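Local structure of class II aldolase/adducin domain protein (3OCR) at residues F69-F74 with A107-H112; S113-A118 with Q123-T128; V87-D90 with T94-D97. The protein belongs to the class II aldolase/adducin family, has no established substrate, and may, like some relatives, bind actin filaments. All coordinates share one frame; numbering follows the deposited sequence.

Contact 1 (F69-F74 with A107-H112); sequences FLINAF and AGYVIH
The phenol of Y109 sets its hydroxyl against the ring of F69 on the strand. Y109 OH lies 3.4 Å from F69 CD2 and 3.7 Å from F69 CG, approaching the ring obliquely, and the two side chains cross at about a right angle. Y109 gets there because its CG stands anti to the backbone N (chi1 179°), which swings the ring over to residues 69-71 although the bond leaving its CA points past them. Against F69 the hydroxyl is merely packed; its polar partner is D90 O, to which it makes a weak hydrogen bond.

I71 fills the corner between Y109 and H112. Its terminal CD1 meets the edge of the tyrosine ring, near the ring plane, with CD1 3.8 Å from Y109 CD1. The same methyl sits over one face of the H112 imidazole, displaced toward the rim, at 4.2 Å from H112 CD2. One methyl thus touches one ring at its edge and the other on its face. F69 CB also borders the edge of the phenol, making a looser contact. No hydrogen bond joins the two segments; this is buried, largely apolar packing. The polar end of H112 is held from the sheet instead, by a hydrogen bond between its ND1 and S59 OG.

In the fold, the contact lays Y109 and H112, at the N-terminal end of helix 110-118, against strand 68-71 of the central mixed sheet. L70, on the other side of that strand, packs on helix 29-47, while V110 and I111 turn to helix 169-179. Strands 58-61 and 87-90 flank strand 68-71 through backbone hydrogen bonds to L70 and to F69 and I71, respectively.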
ATOM      1  N   PHE A  69     -26.000  24.027  -9.365  1.00 31.84           N
ATOM      2  CA  PHE A  69     -24.809  23.209  -9.137  1.00 30.46           C
ATOM      3  C   PHE A  69     -25.132  21.729  -9.045  1.00 29.25           C
ATOM      4  O   PHE A  69     -26.217  21.340  -8.618  1.00 29.30           O
ATOM      5  CB  PHE A  69     -24.086  23.655  -7.849  1.00 30.22           C
ATOM      6  CG  PHE A  69     -23.761  25.101  -7.843  1.00 31.07           C
ATOM      7  CD1 PHE A  69     -22.543  25.546  -8.316  1.00 31.35           C
ATOM      8  CD2 PHE A  69     -24.718  26.041  -7.438  1.00 32.63           C
ATOM      9  CE1 PHE A  69     -22.250  26.910  -8.350  1.00 32.38           C
ATOM     10  CE2 PHE A  69     -24.442  27.407  -7.483  1.00 32.29           C
ATOM     11  CZ  PHE A  69     -23.198  27.840  -7.939  1.00 32.57           C
ATOM     12  N   LEU A  70     -24.166  20.909  -9.445  1.00 28.22           N
ATOM     13  CA  LEU A  70     -24.286  19.453  -9.384  1.00 26.94           C
ATOM     14  C   LEU A  70     -23.433  18.868  -8.270  1.00 26.27           C
ATOM     15  O   LEU A  70     -22.295  19.307  -8.041  1.00 26.13           O
ATOM     16  CB  LEU A  70     -23.879  18.852 -10.727  1.00 27.80           C
ATOM     17  CG  LEU A  70     -24.765  19.224 -11.918  1.00 28.65           C
ATOM     18  CD1 LEU A  70     -23.957  19.224 -13.248  1.00 28.86           C
ATOM     19  CD2 LEU A  70     -25.937  18.257 -11.976  1.00 30.43           C
ATOM     20  N   ILE A  71     -23.988  17.875  -7.574  1.00 25.54           N
ATOM     21  CA  ILE A  71     -23.305  17.178  -6.480  1.00 24.29           C
ATOM     22  C   ILE A  71     -23.861  15.743  -6.386  1.00 24.57           C
ATOM     23  O   ILE A  71     -24.930  15.435  -6.970  1.00 23.72           O
ATOM     24  CB  ILE A  71     -23.451  17.982  -5.148  1.00 24.68           C
ATOM     25  CG1 ILE A  71     -22.508  17.461  -4.064  1.00 24.40           C
ATOM     26  CG2 ILE A  71     -24.923  18.032  -4.706  1.00 23.81           C
ATOM     27  CD1 ILE A  71     -21.974  18.541  -3.121  1.00 23.79           C
ATOM     28  N   ASN A  72     -23.125  14.855  -5.714  1.00 24.27           N
ATOM     29  CA  ASN A  72     -23.600  13.483  -5.493  1.00 25.31           C
ATOM     30  C   ASN A  72     -24.848  13.431  -4.617  1.00 25.34           C
ATOM     31  O   ASN A  72     -25.047  14.287  -3.740  1.00 25.16           O
ATOM     32  CB  ASN A  72     -22.489  12.544  -4.945  1.00 24.85           C
ATOM     33  CG  ASN A  72     -21.989  12.943  -3.551  1.00 27.33           C
ATOM     34  OD1 ASN A  72     -21.658  14.098  -3.288  1.00 27.23           O
ATOM     35  ND2 ASN A  72     -21.926  11.969  -2.659  1.00 31.37           N
ATOM     36  N   ALA A  73     -25.687  12.444  -4.897  1.00 25.76           N
ATOM     37  CA  ALA A  73     -26.823  12.100  -4.058  1.00 27.45           C
ATOM     38  C   ALA A  73     -26.342  11.544  -2.724  1.00 28.52           C
ATOM     39  O   ALA A  73     -25.330  10.839  -2.666  1.00 28.14           O
ATOM     40  CB  ALA A  73     -27.746  11.073  -4.777  1.00 27.02           C
ATOM     41  N   PHE A  74     -27.119  11.841  -1.677  1.00 30.51           N
ATOM     42  CA  PHE A  74     -26.856  11.465  -0.281  1.00 31.58           C
ATOM     43  C   PHE A  74     -26.713   9.964  -0.117  1.00 31.73           C
ATOM     44  O   PHE A  74     -27.674   9.222  -0.327  1.00 32.11           O
ATOM     45  CB  PHE A  74     -28.049  11.916   0.572  1.00 32.26           C
ATOM     46  CG  PHE A  74     -27.741  12.108   2.049  1.00 33.85           C
ATOM     47  CD1 PHE A  74     -26.427  12.155   2.516  1.00 35.84           C
ATOM     48  CD2 PHE A  74     -28.788  12.299   2.961  1.00 35.90           C
ATOM     49  CE1 PHE A  74     -26.151  12.370   3.883  1.00 35.48           C
ATOM     50  CE2 PHE A  74     -28.532  12.523   4.319  1.00 36.54           C
ATOM     51  CZ  PHE A  74     -27.210  12.557   4.778  1.00 36.59           C
ATOM     52  N   ALA A 107     -25.480  19.282   4.817  1.00 36.85           N
ATOM     53  CA  ALA A 107     -24.409  19.868   5.623  1.00 36.75           C
ATOM     54  C   ALA A 107     -23.049  19.810   4.909  1.00 36.14           C
ATOM     55  O   ALA A 107     -22.218  20.713   5.063  1.00 36.41           O
ATOM     56  CB  ALA A 107     -24.342  19.178   6.978  1.00 37.70           C
ATOM     57  N   GLY A 108     -22.829  18.754   4.123  1.00 34.38           N
ATOM     58  CA  GLY A 108     -21.591  18.614   3.344  1.00 33.28           C
ATOM     59  C   GLY A 108     -21.473  19.609   2.190  1.00 32.52           C
ATOM     60  O   GLY A 108     -20.381  19.857   1.695  1.00 32.47           O
ATOM     61  N   TYR A 109     -22.607  20.153   1.747  1.00 32.04           N
ATOM     62  CA  TYR A 109     -22.655  21.106   0.637  1.00 31.22           C
ATOM     63  C   TYR A 109     -22.299  22.554   1.007  1.00 31.39           C
ATOM     64  O   TYR A 109     -21.989  23.374   0.131  1.00 31.70           O
ATOM     65  CB  TYR A 109     -24.047  21.077  -0.000  1.00 30.84           C
ATOM     66  CG  TYR A 109     -24.259  22.041  -1.155  1.00 30.34           C
ATOM     67  CD1 TYR A 109     -23.598  21.868  -2.374  1.00 30.75           C
ATOM     68  CD2 TYR A 109     -25.155  23.110  -1.043  1.00 29.77           C
ATOM     69  CE1 TYR A 109     -23.808  22.765  -3.459  1.00 31.27           C
ATOM     70  CE2 TYR A 109     -25.354  24.010  -2.115  1.00 30.13           C
ATOM     71  CZ  TYR A 109     -24.687  23.823  -3.314  1.00 31.01           C
ATOM     72  OH  TYR A 109     -24.911  24.687  -4.378  1.00 33.18           O
ATOM     73  N   VAL A 110     -22.368  22.874   2.289  1.00 30.87           N
ATOM     74  CA  VAL A 110     -22.107  24.233   2.749  1.00 30.83           C
ATOM     75  C   VAL A 110     -20.748  24.790   2.306  1.00 29.95           C
ATOM     76  O   VAL A 110     -20.658  25.940   1.876  1.00 30.43           O
ATOM     77  CB  VAL A 110     -22.264  24.332   4.276  1.00 31.24           C
ATOM     78  CG1 VAL A 110     -21.754  25.689   4.788  1.00 31.85           C
ATOM     79  CG2 VAL A 110     -23.755  24.114   4.667  1.00 32.32           C
ATOM     80  N   ILE A 111     -19.693  23.987   2.404  1.00 29.03           N
ATOM     81  CA  ILE A 111     -18.378  24.458   1.954  1.00 28.59           C
ATOM     82  C   ILE A 111     -18.361  24.785   0.455  1.00 27.32           C
ATOM     83  O   ILE A 111     -17.828  25.801   0.047  1.00 27.21           O
ATOM     84  CB  ILE A 111     -17.219  23.497   2.364  1.00 28.64           C
ATOM     85  CG1 ILE A 111     -15.870  24.138   2.018  1.00 30.36           C
ATOM     86  CG2 ILE A 111     -17.390  22.079   1.753  1.00 29.11           C
ATOM     87  CD1 ILE A 111     -14.730  23.697   2.928  1.00 34.61           C
ATOM     88  N   HIS A 112     -18.983  23.927  -0.345  1.00 26.87           N
ATOM     89  CA  HIS A 112     -19.104  24.140  -1.770  1.00 26.62           C
ATOM     90  C   HIS A 112     -19.863  25.431  -2.052  1.00 27.18           C
ATOM     91  O   HIS A 112     -19.395  26.272  -2.823  1.00 27.33           O
ATOM     92  CB  HIS A 112     -19.739  22.907  -2.425  1.00 26.20           C
ATOM     93  CG  HIS A 112     -18.895  21.677  -2.267  1.00 25.52           C
ATOM     94  ND1 HIS A 112     -17.885  21.351  -3.148  1.00 23.07           N
ATOM     95  CD2 HIS A 112     -18.854  20.743  -1.283  1.00 24.46           C
ATOM     96  CE1 HIS A 112     -17.280  20.253  -2.732  1.00 23.47           C
ATOM     97  NE2 HIS A 112     -17.848  19.861  -1.602  1.00 23.87           N
TER

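Contact 2 (S113-A118 with Q123-T128)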
ATOM      1  N   SER A 113     -21.009  25.590  -1.391  1.00 28.00           N
ATOM      2  CA  SER A 113     -21.838  26.783  -1.512  1.00 29.00           C
ATOM      3  C   SER A 113     -21.068  28.066  -1.152  1.00 28.84           C
ATOM      4  O   SER A 113     -21.123  29.059  -1.879  1.00 28.90           O
ATOM      5  CB  SER A 113     -23.052  26.649  -0.588  1.00 28.77           C
ATOM      6  OG  SER A 113     -23.872  27.785  -0.755  1.00 33.29           O
ATOM      7  N   ALA A 114     -20.358  28.043  -0.029  1.00 29.08           N
ATOM      8  CA  ALA A 114     -19.590  29.226   0.399  1.00 29.35           C
ATOM      9  C   ALA A 114     -18.566  29.646  -0.657  1.00 29.23           C
ATOM     10  O   ALA A 114     -18.448  30.839  -0.987  1.00 30.02           O
ATOM     11  CB  ALA A 114     -18.893  28.970   1.744  1.00 29.76           C
ATOM     12  N   ILE A 115     -17.825  28.676  -1.190  1.00 28.96           N
ATOM     13  CA  ILE A 115     -16.794  28.979  -2.189  1.00 28.07           C
ATOM     14  C   ILE A 115     -17.385  29.406  -3.542  1.00 27.87           C
ATOM     15  O   ILE A 115     -16.974  30.431  -4.079  1.00 27.66           O
ATOM     16  CB  ILE A 115     -15.757  27.820  -2.372  1.00 27.56           C
ATOM     17  CG1 ILE A 115     -15.121  27.407  -1.033  1.00 29.17           C
ATOM     18  CG2 ILE A 115     -14.670  28.221  -3.374  1.00 27.29           C
ATOM     19  CD1 ILE A 115     -14.451  28.567  -0.223  1.00 30.72           C
ATOM     20  N   HIS A 116     -18.341  28.635  -4.077  1.00 28.29           N
ATOM     21  CA  HIS A 116     -19.013  28.995  -5.331  1.00 28.93           C
ATOM     22  C   HIS A 116     -19.638  30.402  -5.333  1.00 29.78           C
ATOM     23  O   HIS A 116     -19.621  31.122  -6.345  1.00 30.07           O
ATOM     24  CB  HIS A 116     -20.084  27.950  -5.712  1.00 28.13           C
ATOM     25  CG  HIS A 116     -19.528  26.715  -6.361  1.00 27.88           C
ATOM     26  ND1 HIS A 116     -18.840  26.746  -7.559  1.00 28.08           N
ATOM     27  CD2 HIS A 116     -19.579  25.413  -5.993  1.00 26.78           C
ATOM     28  CE1 HIS A 116     -18.480  25.518  -7.889  1.00 25.55           C
ATOM     29  NE2 HIS A 116     -18.904  24.693  -6.949  1.00 26.07           N
ATOM     30  N   ALA A 117     -20.211  30.794  -4.205  1.00 31.05           N
ATOM     31  CA  ALA A 117     -20.833  32.106  -4.111  1.00 31.29           C
ATOM     32  C   ALA A 117     -19.774  33.202  -4.142  1.00 31.66           C
ATOM     33  O   ALA A 117     -19.944  34.233  -4.806  1.00 32.28           O
ATOM     34  CB  ALA A 117     -21.664  32.200  -2.846  1.00 31.62           C
ATOM     35  N   ALA A 118     -18.675  32.974  -3.435  1.00 32.06           N
ATOM     36  CA  ALA A 118     -17.604  33.970  -3.313  1.00 32.09           C
ATOM     37  C   ALA A 118     -16.728  34.105  -4.550  1.00 32.11           C
ATOM     38  O   ALA A 118     -16.121  35.151  -4.778  1.00 32.59           O
ATOM     39  CB  ALA A 118     -16.732  33.656  -2.103  1.00 32.10           C
ATOM     40  N   GLN A 123     -15.611  27.078 -11.417  1.00 28.80           N
ATOM     41  CA  GLN A 123     -16.719  26.289 -11.925  1.00 28.06           C
ATOM     42  C   GLN A 123     -16.761  24.902 -11.257  1.00 27.13           C
ATOM     43  O   GLN A 123     -17.718  24.136 -11.453  1.00 26.62           O
ATOM     44  CB  GLN A 123     -16.594  26.121 -13.428  1.00 28.30           C
ATOM     45  CG  GLN A 123     -16.562  27.460 -14.227  1.00 31.48           C
ATOM     46  CD  GLN A 123     -17.825  28.260 -14.079  1.00 34.09           C
ATOM     47  OE1 GLN A 123     -17.795  29.377 -13.551  1.00 37.76           O
ATOM     48  NE2 GLN A 123     -18.958  27.696 -14.517  1.00 32.15           N
ATOM     49  N   ALA A 124     -15.731  24.573 -10.482  1.00 25.43           N
ATOM     50  CA  ALA A 124     -15.694  23.269  -9.806  1.00 24.63           C
ATOM     51  C   ALA A 124     -14.959  23.389  -8.504  1.00 23.91           C
ATOM     52  O   ALA A 124     -13.958  24.099  -8.440  1.00 23.23           O
ATOM     53  CB  ALA A 124     -15.050  22.217 -10.673  1.00 24.32           C
ATOM     54  N   VAL A 125     -15.475  22.710  -7.473  1.00 23.52           N
ATOM     55  CA  VAL A 125     -14.844  22.719  -6.146  1.00 23.07           C
ATOM     56  C   VAL A 125     -14.785  21.282  -5.633  1.00 22.71           C
ATOM     57  O   VAL A 125     -15.824  20.617  -5.492  1.00 23.63           O
ATOM     58  CB  VAL A 125     -15.586  23.633  -5.136  1.00 23.10           C
ATOM     59  CG1 VAL A 125     -14.902  23.592  -3.732  1.00 22.77           C
ATOM     60  CG2 VAL A 125     -15.659  25.089  -5.665  1.00 23.83           C
ATOM     61  N   LEU A 126     -13.571  20.815  -5.376  1.00 21.87           N
ATOM     62  CA  LEU A 126     -13.317  19.459  -4.906  1.00 21.42           C
ATOM     63  C   LEU A 126     -12.805  19.432  -3.495  1.00 22.28           C
ATOM     64  O   LEU A 126     -11.892  20.180  -3.133  1.00 22.37           O
ATOM     65  CB  LEU A 126     -12.278  18.803  -5.803  1.00 21.88           C
ATOM     66  CG  LEU A 126     -12.487  18.915  -7.325  1.00 22.66           C
ATOM     67  CD1 LEU A 126     -11.339  18.253  -8.079  1.00 22.65           C
ATOM     68  CD2 LEU A 126     -13.824  18.361  -7.784  1.00 22.04           C
ATOM     69  N   HIS A 127     -13.339  18.531  -2.685  1.00 23.18           N
ATOM     70  CA  HIS A 127     -12.809  18.406  -1.349  1.00 24.39           C
ATOM     71  C   HIS A 127     -12.525  16.941  -1.042  1.00 23.94           C
ATOM     72  O   HIS A 127     -13.376  16.098  -1.297  1.00 24.25           O
ATOM     73  CB  HIS A 127     -13.792  19.004  -0.334  1.00 25.27           C
ATOM     74  CG  HIS A 127     -13.442  18.679   1.077  1.00 29.21           C
ATOM     75  ND1 HIS A 127     -12.209  18.977   1.622  1.00 31.80           N
ATOM     76  CD2 HIS A 127     -14.141  18.040   2.044  1.00 32.59           C
ATOM     77  CE1 HIS A 127     -12.176  18.558   2.874  1.00 33.13           C
ATOM     78  NE2 HIS A 127     -13.335  17.988   3.155  1.00 34.92           N
ATOM     79  N   THR A 128     -11.334  16.622  -0.534  1.00 23.21           N
ATOM     80  CA  THR A 128     -11.022  15.203  -0.211  1.00 22.50           C
ATOM     81  C   THR A 128     -10.498  14.992   1.201  1.00 22.44           C
ATOM     82  O   THR A 128      -9.970  15.932   1.849  1.00 22.20           O
ATOM     83  CB  THR A 128     -10.003  14.534  -1.200  1.00 22.29           C
ATOM     84  OG1 THR A 128      -8.790  15.268  -1.186  1.00 23.29           O
ATOM     85  CG2 THR A 128     -10.524  14.468  -2.658  1.00 21.65           C
TER
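H116 and V125 form the close-packed centre where helix 110-118 lies on the central sheet of the AraD-like alpha/beta fold. Helix segment 113-118 and strand 124-128 run nearly antiparallel, at 152°, with their axes 9.1 Å apart at closest approach. With chi1 at 179°, V125 puts CG2 anti to its carbonyl carbon and presses it on one face of the H116 imidazole in a CH-pi contact, 3.7 Å from the ring centroid and 20° off its normal. The same methyl also receives I115 CG2 at 4.0 Å, where the two side chains cross at about a right angle; beyond this touch the longer branch of I115 leads away, and its side chain packs on L175 and L179 of helix 169-179.

A117 and A118, by contrast, are exposed and do not touch the strand segment, although A118 packs on V176 of helix 169-179. At the beginning of the strand the packing is also thinner: the side chains of Q123 and A124 point away from the helix, and their backbone alone borders the imidazole edge. A classic beta bulge sets these two residues together opposite G196, on the far side of the strand from strand 58-61. The ring of H116 is tied at both nitrogens, by a hydrogen bond between NE2 and S59 OG and a weak one between ND1 and L122 O, and its CE1 lies 3.8 Å from Q123 C, near the ring plane.

Contact 3 (V87-D90 with T94-D97)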
ATOM      1  N   VAL A  87     -27.088  15.233  -8.582  1.00 26.50           N
ATOM      2  CA  VAL A  87     -28.208  16.047  -8.156  1.00 26.97           C
ATOM      3  C   VAL A  87     -27.937  17.515  -8.457  1.00 27.39           C
ATOM      4  O   VAL A  87     -26.853  18.033  -8.127  1.00 27.59           O
ATOM      5  CB  VAL A  87     -28.526  15.859  -6.651  1.00 26.79           C
ATOM      6  CG1 VAL A  87     -29.820  16.575  -6.283  1.00 27.41           C
ATOM      7  CG2 VAL A  87     -28.612  14.386  -6.291  1.00 25.97           C
ATOM      8  N   LYS A  88     -28.934  18.180  -9.039  1.00 28.60           N
ATOM      9  CA  LYS A  88     -28.867  19.617  -9.300  1.00 29.79           C
ATOM     10  C   LYS A  88     -29.526  20.389  -8.177  1.00 30.23           C
ATOM     11  O   LYS A  88     -30.717  20.189  -7.877  1.00 30.25           O
ATOM     12  CB  LYS A  88     -29.526  19.980 -10.624  1.00 30.71           C
ATOM     13  CG  LYS A  88     -29.345  21.466 -10.996  1.00 32.32           C
ATOM     14  CD  LYS A  88     -29.614  21.713 -12.473  1.00 34.58           C
ATOM     15  CE  LYS A  88     -31.099  21.664 -12.788  1.00 36.70           C
ATOM     16  NZ  LYS A  88     -31.324  21.970 -14.228  1.00 36.95           N
ATOM     17  N   VAL A  89     -28.736  21.269  -7.567  1.00 29.73           N
ATOM     18  CA  VAL A  89     -29.192  22.079  -6.438  1.00 30.05           C
ATOM     19  C   VAL A  89     -28.898  23.573  -6.701  1.00 30.29           C
ATOM     20  O   VAL A  89     -28.067  23.902  -7.558  1.00 29.67           O
ATOM     21  CB  VAL A  89     -28.537  21.637  -5.100  1.00 29.50           C
ATOM     22  CG1 VAL A  89     -28.887  20.172  -4.769  1.00 30.02           C
ATOM     23  CG2 VAL A  89     -27.028  21.834  -5.122  1.00 29.86           C
ATOM     24  N   ASP A  90     -29.586  24.454  -5.975  1.00 30.72           N
ATOM     25  CA  ASP A  90     -29.341  25.906  -6.084  1.00 32.14           C
ATOM     26  C   ASP A  90     -28.232  26.263  -5.098  1.00 32.45           C
ATOM     27  O   ASP A  90     -27.683  25.375  -4.458  1.00 31.89           O
ATOM     28  CB  ASP A  90     -30.626  26.717  -5.816  1.00 32.90           C
ATOM     29  CG  ASP A  90     -31.221  26.469  -4.422  1.00 34.21           C
ATOM     30  OD1 ASP A  90     -30.502  26.023  -3.504  1.00 34.76           O
ATOM     31  OD2 ASP A  90     -32.431  26.736  -4.246  1.00 36.71           O
ATOM     32  N   THR A  94     -31.005  23.584  -2.089  1.00 37.76           N
ATOM     33  CA  THR A  94     -32.367  23.132  -2.336  1.00 38.14           C
ATOM     34  C   THR A  94     -32.359  22.348  -3.643  1.00 37.54           C
ATOM     35  O   THR A  94     -31.770  22.777  -4.618  1.00 37.21           O
ATOM     36  CB  THR A  94     -33.353  24.330  -2.438  1.00 38.57           C
ATOM     37  OG1 THR A  94     -33.250  25.134  -1.259  1.00 39.32           O
ATOM     38  CG2 THR A  94     -34.817  23.864  -2.611  1.00 39.13           C
ATOM     39  N   ILE A  95     -33.021  21.200  -3.652  1.00 37.64           N
ATOM     40  CA  ILE A  95     -33.080  20.368  -4.842  1.00 37.42           C
ATOM     41  C   ILE A  95     -33.722  21.185  -5.942  1.00 37.48           C
ATOM     42  O   ILE A  95     -34.752  21.815  -5.721  1.00 37.36           O
ATOM     43  CB  ILE A  95     -33.955  19.107  -4.597  1.00 37.60           C
ATOM     44  CG1 ILE A  95     -33.401  18.233  -3.456  1.00 37.26           C
ATOM     45  CG2 ILE A  95     -34.174  18.322  -5.892  1.00 37.95           C
ATOM     46  CD1 ILE A  95     -31.936  17.864  -3.575  1.00 37.40           C
ATOM     47  N   VAL A  96     -33.108  21.188  -7.116  1.00 37.45           N
ATOM     48  CA  VAL A  96     -33.773  21.687  -8.312  1.00 38.67           C
ATOM     49  C   VAL A  96     -34.209  20.479  -9.149  1.00 39.46           C
ATOM     50  O   VAL A  96     -35.327  20.441  -9.654  1.00 39.92           O
ATOM     51  CB  VAL A  96     -32.890  22.690  -9.102  1.00 38.70           C
ATOM     52  CG1 VAL A  96     -33.609  23.179 -10.367  1.00 38.75           C
ATOM     53  CG2 VAL A  96     -32.520  23.880  -8.213  1.00 38.02           C
ATOM     54  N   ASP A  97     -33.332  19.478  -9.249  1.00 39.84           N
ATOM     55  CA  ASP A  97     -33.596  18.271 -10.024  1.00 40.28           C
ATOM     56  C   ASP A  97     -32.853  17.095  -9.389  1.00 39.94           C
ATOM     57  O   ASP A  97     -31.636  16.997  -9.505  1.00 39.05           O
ATOM     58  CB  ASP A  97     -33.113  18.479 -11.467  1.00 40.47           C
ATOM     59  CG  ASP A  97     -33.655  17.428 -12.439  1.00 42.49           C
ATOM     60  OD1 ASP A  97     -34.083  16.339 -12.003  1.00 43.62           O
ATOM     61  OD2 ASP A  97     -33.621  17.692 -13.655  1.00 43.09           O
TER
HETATM   62  O   HOH W   1     -33.574  20.196 -14.672  1.00 35.71           O
HETATM   63  O   HOH W   2     -33.430  27.585  -2.161  1.00 41.34           O
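A beta hairpin with a classic bulge joins strand 87-90 to strand 95-97, the outermost strand on this side of the sheet within the chain. The bulge places two residues, V96 and D97, opposite the single K88, whose carbonyl oxygen accepts two bonds, from V96 N at 2.7 Å and D97 N at 3.0 Å. K88 N returns a bond to D97 O. Nearer the turn, D90 N donates to T94 O in the carbonyl plane, while T94 N meets D90 OD1 at 2.9 Å from above the carboxylate plane. The aspartate is placed for this by a chi1 of 59°, which holds CG between its backbone N and carbonyl carbon. I95 CD1 spans two valines, 3.7 Å from V87 CG1 and 4.0 Å from V89 CG1, whereas V96 CG1 rests against K88 CE.

Two waters extend the polar links. One joins D90 OD2 to T94 OG1; the other accepts from K88 NZ and donates to D97 OD2. K88 and D97 are thus paired through water, while their salt bridges go to E31 and R26, respectively; with K88 NZ and D97 OD2 4.9 Å apart, their direct attraction is probably only longer-range.

How the contacts relate
The three contacts follow one sheet. Contact 1 and contact 2 share helix 110-118 and have centres about 9 Å apart; they meet where F69 CE1 lies 3.4 Å from H116 CG, the two rings inclined at about 40°. S59 OG connects them as well, bonding to both H112 and H116. Contact 3 is nested in the chain loop closed by contact 1, its centre about 10 Å from that of contact 1. Strands 68-71 and 87-90 are neighbours, and V89 CG2 packs 3.6 Å from Y109 CZ. Contacts 2 and 3 do not touch, their nearest atoms being about 6 Å apart, and contact 1 bridges them.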